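Local coordinates for protease Do-like 2, chloroplastic (Arabidopsis thaliana, PDB 4FLN) that cuts proteins in the chloroplast as a serine protease, making the primary cleavage of photodamaged D1 protein of photosystem II, at the interface of chains A and B and the interface of chains A and C. Residues are numbered along the deposited sequence; one frame, centred on the assembly and turned at random. Chains: chain A/B/C, Protease Do-like 2, chloroplastic.

Contact 1 and contact 2 lie on the same copy of the protein, with their centres about 66 Å apart. They share chain A but no residue. Contact 1 joins a PDZ region of chain A to a PDZ region of chain B. Contact 2 joins the trypsin-like regions of chains A and C, and strand 165-178 supplies residues from both chains. The centre of contact 2 is about 24 Å from C:His91, that of contact 1 about 43 Å from A:His91. Each chain thus bridges two kinds of neighbour, consistent with a hexameric resting state held through both protease and PDZ regions.

Contact 1: the interface of chains A and B. Residues chain A 427-429, 431, 474, 476-478; chain B 260, 264-267, 270.
This PDZ-to-PDZ interface, two-fold symmetric, is one of the joints of the Deg2 hexamer. The start of helix 265-271, in the first PDZ region of chain B, packs against strand 474-478 and the 427-431 segment, in the second PDZ region of chain A. B:Asn264 sits at the tight centre as the N-cap of its helix. Its CG is anti to the backbone N (chi1 -179°), which carries the amide into chain A. The amide nitrogen ND2 gives two bonds, both in the amide plane. One runs from B:Asn264 ND2 to A:Ile429 O at 2.9 Å and lies in the carbonyl plane. The other runs from B:Asn264 ND2 to A:Val427 O at 3.1 Å, from above that carbonyl plane. The oxygen OD1 turns back to its own helix and accepts from B:Ala266 N and B:Leu267 N. These bonds fix the rotation of the amide, and the helix end would probably polarise ND2 as a donor.

The side chain of A:Tyr431 crosses B:Asn264 at about a right angle, with ring and amide planes 19° apart. A:Tyr431 CE2 is 3.7 Å from B:Asn264 CG. The phenol OH is set by its own chain: it accepts from A:Val476 N and donates to a lone pair of A:Val476 O. B:Leu267 CG comes to 3.5 Å from A:Tyr431 OH, while CD2 crosses to A:Val476 CG2. An alanine in place of B:Asn264 removes the amide, and with it both bonds to the chain A carbonyls and the helix cap, which would probably loosen the fit against the A:Tyr431 ring.

Away from the centre, extended B:Gln260 pairs its amide with the A:Val474 backbone. B:Gln260 NE2 donates to A:Val474 O at 2.9 Å, almost straight (175° at H). B:Gln260 OE1 accepts from A:Val474 N at 3.0 Å.

The other margin is looser. B:Cys270 CB touches A:Val476 CG1 at 3.9 Å, and B:Cys270 has little of its surface hidden. A:Glu478 is poorly ordered and meets B:Ala266 CB mainly through its backbone.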
loop_
_atom_site.group_PDB
_atom_site.type_symbol
_atom_site.label_atom_id
_atom_site.label_comp_id
_atom_site.label_asym_id
_atom_site.label_seq_id
_atom_site.Cartn_x
_atom_site.Cartn_y
_atom_site.Cartn_z
ATOM N N VAL A 427 9.353 13.190 42.280
ATOM C CA VAL A 427 8.467 14.331 42.506
ATOM C C VAL A 427 7.242 14.330 41.595
ATOM O O VAL A 427 6.155 14.703 42.014
ATOM C CB VAL A 427 9.205 15.697 42.379
ATOM C CG1 VAL A 427 10.229 15.853 43.488
ATOM C CG2 VAL A 427 9.866 15.841 41.009
ATOM N N ASN A 428 7.422 13.916 40.348
ATOM C CA ASN A 428 6.339 13.980 39.367
ATOM C C ASN A 428 5.514 12.704 39.226
ATOM O O ASN A 428 4.699 12.580 38.313
ATOM C CB ASN A 428 6.825 14.489 38.015
ATOM C CG ASN A 428 7.859 13.602 37.405
ATOM O OD1 ASN A 428 7.754 12.374 37.461
ATOM N ND2 ASN A 428 8.876 14.212 36.808
ATOM N N ILE A 429 5.757 11.738 40.101
ATOM C CA ILE A 429 5.086 10.458 39.979
ATOM C C ILE A 429 3.591 10.710 39.825
ATOM O O ILE A 429 2.999 11.484 40.571
ATOM C CB ILE A 429 5.356 9.546 41.206
ATOM C CG1 ILE A 429 5.051 8.092 40.865
ATOM C CG2 ILE A 429 4.538 9.988 42.411
ATOM C CD1 ILE A 429 5.779 7.602 39.642
ATOM N N TYR A 431 2.238 12.055 37.122
ATOM C CA TYR A 431 2.133 12.977 35.996
ATOM C C TYR A 431 2.941 12.568 34.762
ATOM O O TYR A 431 2.958 13.305 33.776
ATOM C CB TYR A 431 2.538 14.388 36.411
ATOM C CG TYR A 431 1.840 14.914 37.638
ATOM C CD1 TYR A 431 0.470 14.735 37.818
ATOM C CD2 TYR A 431 2.556 15.596 38.617
ATOM C CE1 TYR A 431 -0.168 15.224 38.942
ATOM C CE2 TYR A 431 1.931 16.092 39.739
ATOM C CZ TYR A 431 0.573 15.904 39.895
ATOM O OH TYR A 431 -0.042 16.399 41.009
ATOM N N VAL A 474 -5.337 18.905 36.533
ATOM C CA VAL A 474 -4.482 19.724 37.377
ATOM C C VAL A 474 -3.300 18.922 37.931
ATOM O O VAL A 474 -3.484 17.849 38.504
ATOM C CB VAL A 474 -5.302 20.306 38.539
ATOM C CG1 VAL A 474 -5.903 19.183 39.325
ATOM C CG2 VAL A 474 -4.450 21.216 39.423
ATOM N N VAL A 476 -0.209 19.038 40.666
ATOM C CA VAL A 476 0.275 19.726 41.864
ATOM C C VAL A 476 1.618 19.167 42.308
ATOM O O VAL A 476 1.790 17.955 42.418
ATOM C CB VAL A 476 -0.739 19.578 43.005
ATOM C CG1 VAL A 476 -0.098 19.893 44.364
ATOM C CG2 VAL A 476 -1.954 20.449 42.733
ATOM N N LEU A 477 2.581 20.046 42.553
ATOM C CA LEU A 477 3.915 19.610 42.972
ATOM C C LEU A 477 4.346 20.303 44.253
ATOM O O LEU A 477 3.942 21.439 44.510
ATOM C CB LEU A 477 4.932 19.871 41.861
ATOM C CG LEU A 477 4.648 19.020 40.622
ATOM C CD1 LEU A 477 4.280 19.919 39.483
ATOM C CD2 LEU A 477 5.817 18.120 40.251
ATOM N N GLU A 478 5.151 19.621 45.068
ATOM C CA GLU A 478 5.704 20.258 46.261
ATOM C C GLU A 478 6.928 21.098 45.870
ATOM O O GLU A 478 7.906 20.579 45.315
ATOM C CB GLU A 478 6.055 19.217 47.322
ATOM C CG GLU A 478 5.800 19.684 48.746
ATOM C CD GLU A 478 7.072 19.822 49.567
ATOM O OE1 GLU A 478 8.092 19.199 49.196
ATOM O OE2 GLU A 478 7.046 20.556 50.586
ATOM N N GLN B 260 -10.300 12.658 37.762
ATOM C CA GLN B 260 -8.853 12.537 37.676
ATOM C C GLN B 260 -8.359 11.592 38.782
ATOM O O GLN B 260 -8.784 11.706 39.934
ATOM C CB GLN B 260 -8.193 13.915 37.791
ATOM C CG GLN B 260 -6.698 13.902 37.612
ATOM C CD GLN B 260 -6.065 15.291 37.647
ATOM O OE1 GLN B 260 -6.561 16.243 37.030
ATOM N NE2 GLN B 260 -4.949 15.406 38.368
ATOM N N ASN B 264 -0.378 11.011 42.703
ATOM C CA ASN B 264 0.679 11.871 43.217
ATOM C C ASN B 264 0.482 12.339 44.649
ATOM O O ASN B 264 -0.580 12.831 45.004
ATOM C CB ASN B 264 0.880 13.080 42.317
ATOM C CG ASN B 264 1.979 13.969 42.811
ATOM O OD1 ASN B 264 1.754 14.843 43.650
ATOM N ND2 ASN B 264 3.190 13.740 42.319
ATOM N N PRO B 265 1.522 12.192 45.474
ATOM C CA PRO B 265 1.487 12.522 46.900
ATOM C C PRO B 265 1.015 13.944 47.160
ATOM O O PRO B 265 0.135 14.159 47.997
ATOM C CB PRO B 265 2.956 12.423 47.305
ATOM C CG PRO B 265 3.540 11.470 46.357
ATOM C CD PRO B 265 2.833 11.665 45.061
ATOM N N ALA B 266 1.592 14.898 46.433
ATOM C CA ALA B 266 1.354 16.319 46.687
ATOM C C ALA B 266 -0.088 16.716 46.362
ATOM O O ALA B 266 -0.730 17.449 47.116
ATOM C CB ALA B 266 2.349 17.173 45.911
ATOM N N LEU B 267 -0.595 16.224 45.241
ATOM C CA LEU B 267 -2.010 16.352 44.963
ATOM C C LEU B 267 -2.806 15.985 46.203
ATOM O O LEU B 267 -3.509 16.813 46.774
ATOM C CB LEU B 267 -2.413 15.427 43.828
ATOM C CG LEU B 267 -3.101 16.106 42.659
ATOM C CD1 LEU B 267 -3.842 15.053 41.875
ATOM C CD2 LEU B 267 -4.036 17.214 43.146
ATOM N N CYS B 270 -2.319 18.262 49.115
ATOM C CA CYS B 270 -2.935 19.547 48.825
ATOM C C CYS B 270 -4.444 19.487 49.020
ATOM O O CYS B 270 -5.045 20.391 49.587
ATOM C CB CYS B 270 -2.626 19.941 47.384
ATOM S SG CYS B 270 -3.155 21.574 46.936
#

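Contact 2: the interface of chains A and C. Residues chain A 47, 153, 166, 168; chain C 148-149, 170, 172, 192.
The backbone oxygen of C:Ser172 is the best-held polar atom, gripped by one hydrogen bond across the contact. A:Val166 N donates to C:Ser172 O at 2.9 Å and meets a lone pair in the carbonyl plane. The bond is bent, with 130° at the hydrogen. Both residues belong to strand 165-178 of their own chain, so the same strand of the trypsin-like protease fold is used twice, with different residues on each side. Protease regions of two subunits meet here within the Deg2 hexamer, and the contact helps to join them. The A-C interface as a whole is not an exact two-fold.

Two residues along, A:Lys168 N donates to the carboxylate OD2 of C:Asp192 at 3.2 Å. The N-H comes in from above the carboxylate plane, 54° out of it, and the bond is longer than the first. The CG of C:Asp192 is anti to its backbone N, which places the carboxylate beside A:Lys168 N. The lysine joins through its backbone N-H.

The carbon part of the same lysine does the packing. Its CG is anti to the backbone N, and the chain crosses C:Val170 at about a right angle. A:Lys168 CD lies 3.9 Å from C:Val170 CG1, and CB also touches that methyl. The other methyl, C:Val170 CG2, faces A:Val166 CG1 at 4.2 Å.

C:Gln149 has more of its surface hidden by chain A than any other residue of this patch has by its partner. Its extended side chain reaches across A:Thr153 at about a right angle. C:Gln149 CD is 3.9 Å from A:Thr153 CG2.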
loop_
_atom_site.group_PDB
_atom_site.type_symbol
_atom_site.label_atom_id
_atom_site.label_comp_id
_atom_site.label_asym_id
_atom_site.label_seq_id
_atom_site.Cartn_x
_atom_site.Cartn_y
_atom_site.Cartn_z
ATOM N N LEU A 47 24.883 33.151 -17.319
ATOM C CA LEU A 47 24.971 31.984 -16.446
ATOM C C LEU A 47 26.010 32.180 -15.344
ATOM O O LEU A 47 25.829 31.710 -14.219
ATOM C CB LEU A 47 25.292 30.724 -17.240
ATOM C CG LEU A 47 24.375 30.369 -18.409
ATOM C CD1 LEU A 47 24.929 29.162 -19.148
ATOM C CD2 LEU A 47 22.955 30.110 -17.936
ATOM N N THR A 153 13.266 31.372 -18.816
ATOM C CA THR A 153 14.223 30.309 -18.554
ATOM C C THR A 153 14.700 30.396 -17.118
ATOM O O THR A 153 15.229 31.426 -16.696
ATOM C CB THR A 153 15.443 30.385 -19.469
ATOM O OG1 THR A 153 16.033 31.682 -19.344
ATOM C CG2 THR A 153 15.052 30.139 -20.924
ATOM N N VAL A 166 19.221 24.266 -17.208
ATOM C CA VAL A 166 18.326 25.272 -17.756
ATOM C C VAL A 166 16.989 24.653 -18.171
ATOM O O VAL A 166 16.954 23.576 -18.739
ATOM C CB VAL A 166 18.987 25.942 -18.978
ATOM C CG1 VAL A 166 17.950 26.551 -19.895
ATOM C CG2 VAL A 166 19.983 26.993 -18.531
ATOM N N LYS A 168 13.069 25.994 -20.060
ATOM C CA LYS A 168 12.391 27.071 -20.756
ATOM C C LYS A 168 10.902 26.767 -20.812
ATOM O O LYS A 168 10.497 25.618 -20.980
ATOM C CB LYS A 168 12.953 27.206 -22.174
ATOM C CG LYS A 168 12.518 28.437 -22.946
ATOM C CD LYS A 168 13.517 28.722 -24.063
ATOM C CE LYS A 168 13.264 30.063 -24.742
ATOM N NZ LYS A 168 12.190 29.964 -25.757
ATOM N N LEU C 148 23.872 24.732 -23.922
ATOM C CA LEU C 148 22.714 24.837 -23.054
ATOM C C LEU C 148 21.721 25.854 -23.597
ATOM O O LEU C 148 22.094 26.961 -23.986
ATOM C CB LEU C 148 23.131 25.243 -21.644
ATOM C CG LEU C 148 23.919 24.229 -20.815
ATOM C CD1 LEU C 148 24.114 24.762 -19.404
ATOM C CD2 LEU C 148 23.226 22.865 -20.782
ATOM N N GLN C 149 20.454 25.455 -23.616
ATOM C CA GLN C 149 19.347 26.292 -24.073
ATOM C C GLN C 149 19.114 26.208 -25.572
ATOM O O GLN C 149 18.138 26.737 -26.081
ATOM C CB GLN C 149 19.535 27.741 -23.635
ATOM C CG GLN C 149 18.311 28.602 -23.863
ATOM C CD GLN C 149 18.316 29.843 -23.003
ATOM O OE1 GLN C 149 19.297 30.129 -22.312
ATOM N NE2 GLN C 149 17.218 30.583 -23.033
ATOM N N VAL C 170 14.535 22.469 -24.715
ATOM C CA VAL C 170 15.911 22.920 -24.908
ATOM C C VAL C 170 16.912 21.897 -24.376
ATOM O O VAL C 170 16.543 20.942 -23.690
ATOM C CB VAL C 170 16.163 24.283 -24.216
ATOM C CG1 VAL C 170 15.245 25.321 -24.781
ATOM C CG2 VAL C 170 15.973 24.170 -22.694
ATOM N N SER C 172 18.835 21.139 -21.612
ATOM C CA SER C 172 18.877 21.623 -20.237
ATOM C C SER C 172 20.224 21.415 -19.568
ATOM O O SER C 172 20.677 22.265 -18.802
ATOM C CB SER C 172 17.736 21.044 -19.382
ATOM O OG SER C 172 17.444 19.706 -19.720
ATOM N N ASP C 192 14.652 19.281 -21.997
ATOM C CA ASP C 192 13.612 19.919 -21.206
ATOM C C ASP C 192 12.259 19.252 -21.479
ATOM O O ASP C 192 11.222 19.712 -21.022
ATOM C CB ASP C 192 13.613 21.387 -21.658
ATOM C CG ASP C 192 12.607 22.239 -20.954
ATOM O OD1 ASP C 192 11.481 22.369 -21.479
ATOM O OD2 ASP C 192 12.960 22.819 -19.908
#